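Local coordinates for protein 6-phospho-beta-d glycosidase (Streptococcus pyogenes, PDB 5FOO) that probably hydrolyses 6-phospho-beta-glucosides as a family 1 glycoside hydrolase, and holds 6-phosphocyclophellitol in its pocket, at residues A[216-221]-A[291-296]. The protein carries 1 engineered substitution. Residues are numbered along the deposited sequence; the frame is centred on the assembly and turned at random.
Sequences DGRIGT and VDYLGL. With EDO (1,2-ethanediol), chain H.
Y293 carries CG between its backbone N and carbonyl carbon (chi1 61°), which sets the ring beside R218 with one face against its CB, and R218 bends at chi3 (-64°), which turns NE back toward the tyrosine ring. The two side chains cross at about a right angle. CB of R218 sits over that ring face, offset toward the rim, in a CH-pi contact 3.8 Å from the ring centroid, while Y293 CD2 lies 3.7 Å above the centre of the guanidinium, whose plane is inclined to the ring. At the guanidinium edge a 1,2-ethanediol, probably from the crystallisation liquor, takes hydrogen bonds from NE to O2 (2.9 Å) and from NH2 to O1. D292 grips I219, the residue after R218, with both its backbone and its side chain: I219 N donates to D292 OD2 at 2.9 Å through the anti lone pair, and D292 N donates back to I219 O. Strands 218-224 and 293-297 are the fifth and sixth of the closed eight-stranded parallel TIM barrel of family 1, and helix 235-258 lies within the connection between them. Further along, G295 N donates to T221 O (3.0 Å), and CA of G220 comes 3.2 Å from Y293 O, a CA-H...O contact. CG2 of T221 meets L294 CD2 at 3.7 Å, the two side chains lying side by side, and V291 CG1 touches G220 CA; A256 of helix 235-258 packs on T221 and V291. Y293 OH is hydrogen-bonded to D159, and D292 OD1 forms a salt bridge with R208.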
loop_
_atom_site.group_PDB
_atom_site.type_symbol
_atom_site.label_atom_id
_atom_site.label_comp_id
_atom_site.label_asym_id
_atom_site.label_seq_id
_atom_site.Cartn_x
_atom_site.Cartn_y
_atom_site.Cartn_z
ATOM N N ASP A 216 9.462 -18.297 11.102
ATOM C CA ASP A 216 8.604 -18.324 12.320
ATOM C C ASP A 216 7.755 -17.084 12.531
ATOM O O ASP A 216 7.046 -16.983 13.512
ATOM C CB ASP A 216 9.468 -18.560 13.566
ATOM C CG ASP A 216 10.600 -17.540 13.698
ATOM O OD1 ASP A 216 11.043 -16.993 12.655
ATOM O OD2 ASP A 216 11.088 -17.334 14.834
ATOM N N GLY A 217 7.789 -16.136 11.598
ATOM C CA GLY A 217 7.027 -14.895 11.729
ATOM C C GLY A 217 5.725 -14.956 10.931
ATOM O O GLY A 217 5.218 -16.020 10.705
ATOM N N ARG A 218 5.196 -13.814 10.471
ATOM C CA ARG A 218 3.929 -13.818 9.791
ATOM C C ARG A 218 4.052 -13.150 8.446
ATOM O O ARG A 218 4.928 -12.331 8.275
ATOM C CB ARG A 218 2.842 -13.192 10.687
ATOM C CG ARG A 218 2.424 -14.197 11.786
ATOM C CD ARG A 218 1.260 -13.703 12.627
ATOM N NE ARG A 218 1.656 -12.498 13.357
ATOM C CZ ARG A 218 0.832 -11.752 14.110
ATOM N NH1 ARG A 218 -0.462 -12.104 14.212
ATOM N NH2 ARG A 218 1.301 -10.639 14.731
ATOM N N ILE A 219 3.212 -13.563 7.487
ATOM C CA ILE A 219 3.227 -13.053 6.151
ATOM C C ILE A 219 1.840 -12.801 5.684
ATOM O O ILE A 219 0.935 -13.572 5.969
ATOM C CB ILE A 219 3.966 -13.947 5.169
ATOM C CG1 ILE A 219 4.073 -13.239 3.816
ATOM C CG2 ILE A 219 3.361 -15.347 5.081
ATOM C CD1 ILE A 219 5.191 -13.751 3.000
ATOM N N GLY A 220 1.666 -11.630 5.061
ATOM C CA GLY A 220 0.381 -11.222 4.582
ATOM C C GLY A 220 0.514 -10.400 3.345
ATOM O O GLY A 220 1.488 -10.535 2.593
ATOM N N THR A 221 -0.523 -9.604 3.090
ATOM C CA THR A 221 -0.510 -8.661 1.971
ATOM C C THR A 221 -1.223 -7.406 2.432
ATOM O O THR A 221 -1.830 -7.418 3.489
ATOM C CB THR A 221 -1.078 -9.300 0.681
ATOM O OG1 THR A 221 -0.760 -8.461 -0.434
ATOM C CG2 THR A 221 -2.622 -9.499 0.786
ATOM N N VAL A 291 -2.998 -15.748 3.679
ATOM C CA VAL A 291 -2.283 -14.839 4.564
ATOM C C VAL A 291 -2.432 -15.215 6.041
ATOM O O VAL A 291 -3.418 -15.786 6.404
ATOM C CB VAL A 291 -2.762 -13.394 4.374
ATOM C CG1 VAL A 291 -2.540 -12.914 2.925
ATOM C CG2 VAL A 291 -4.198 -13.206 4.854
ATOM N N ASP A 292 -1.467 -14.864 6.885
ATOM C CA ASP A 292 -1.613 -14.947 8.404
ATOM C C ASP A 292 -2.382 -13.748 8.911
ATOM O O ASP A 292 -3.096 -13.792 9.909
ATOM C CB ASP A 292 -0.221 -14.910 9.037
ATOM C CG ASP A 292 0.594 -16.075 8.620
ATOM O OD1 ASP A 292 -0.001 -17.135 8.768
ATOM O OD2 ASP A 292 1.764 -16.000 8.140
ATOM N N TYR A 293 -2.231 -12.641 8.199
ATOM C CA TYR A 293 -2.799 -11.380 8.599
ATOM C C TYR A 293 -2.802 -10.386 7.423
ATOM O O TYR A 293 -2.257 -10.687 6.348
ATOM C CB TYR A 293 -2.070 -10.821 9.832
ATOM C CG TYR A 293 -0.618 -10.509 9.782
ATOM C CD1 TYR A 293 0.139 -10.602 8.645
ATOM C CD2 TYR A 293 0.017 -10.046 10.946
ATOM C CE1 TYR A 293 1.463 -10.284 8.632
ATOM C CE2 TYR A 293 1.358 -9.742 10.956
ATOM C CZ TYR A 293 2.060 -9.812 9.781
ATOM O OH TYR A 293 3.394 -9.507 9.772
ATOM N N LEU A 294 -3.448 -9.246 7.606
ATOM C CA LEU A 294 -3.551 -8.247 6.531
ATOM C C LEU A 294 -3.157 -6.898 7.006
ATOM O O LEU A 294 -3.375 -6.526 8.183
ATOM C CB LEU A 294 -4.964 -8.114 6.018
ATOM C CG LEU A 294 -5.470 -9.283 5.176
ATOM C CD1 LEU A 294 -6.977 -9.149 5.064
ATOM C CD2 LEU A 294 -4.809 -9.437 3.815
ATOM N N GLY A 295 -2.632 -6.134 6.073
ATOM C CA GLY A 295 -2.709 -4.695 6.209
ATOM C C GLY A 295 -3.841 -4.202 5.350
ATOM O O GLY A 295 -4.037 -4.691 4.211
ATOM N N LEU A 296 -4.598 -3.271 5.899
ATOM C CA LEU A 296 -5.696 -2.651 5.208
ATOM C C LEU A 296 -5.453 -1.166 5.154
ATOM O O LEU A 296 -5.229 -0.557 6.177
ATOM C CB LEU A 296 -7.026 -2.917 5.894
ATOM C CG LEU A 296 -7.378 -4.388 5.856
ATOM C CD1 LEU A 296 -8.749 -4.556 6.468
ATOM C CD2 LEU A 296 -7.378 -4.979 4.446
HETATM C C1 EDO H . 5.476 -10.834 14.773
HETATM O O1 EDO H . 4.226 -10.354 14.282
HETATM C C2 EDO H . 5.553 -12.323 14.704
HETATM O O2 EDO H . 4.509 -12.706 13.845
#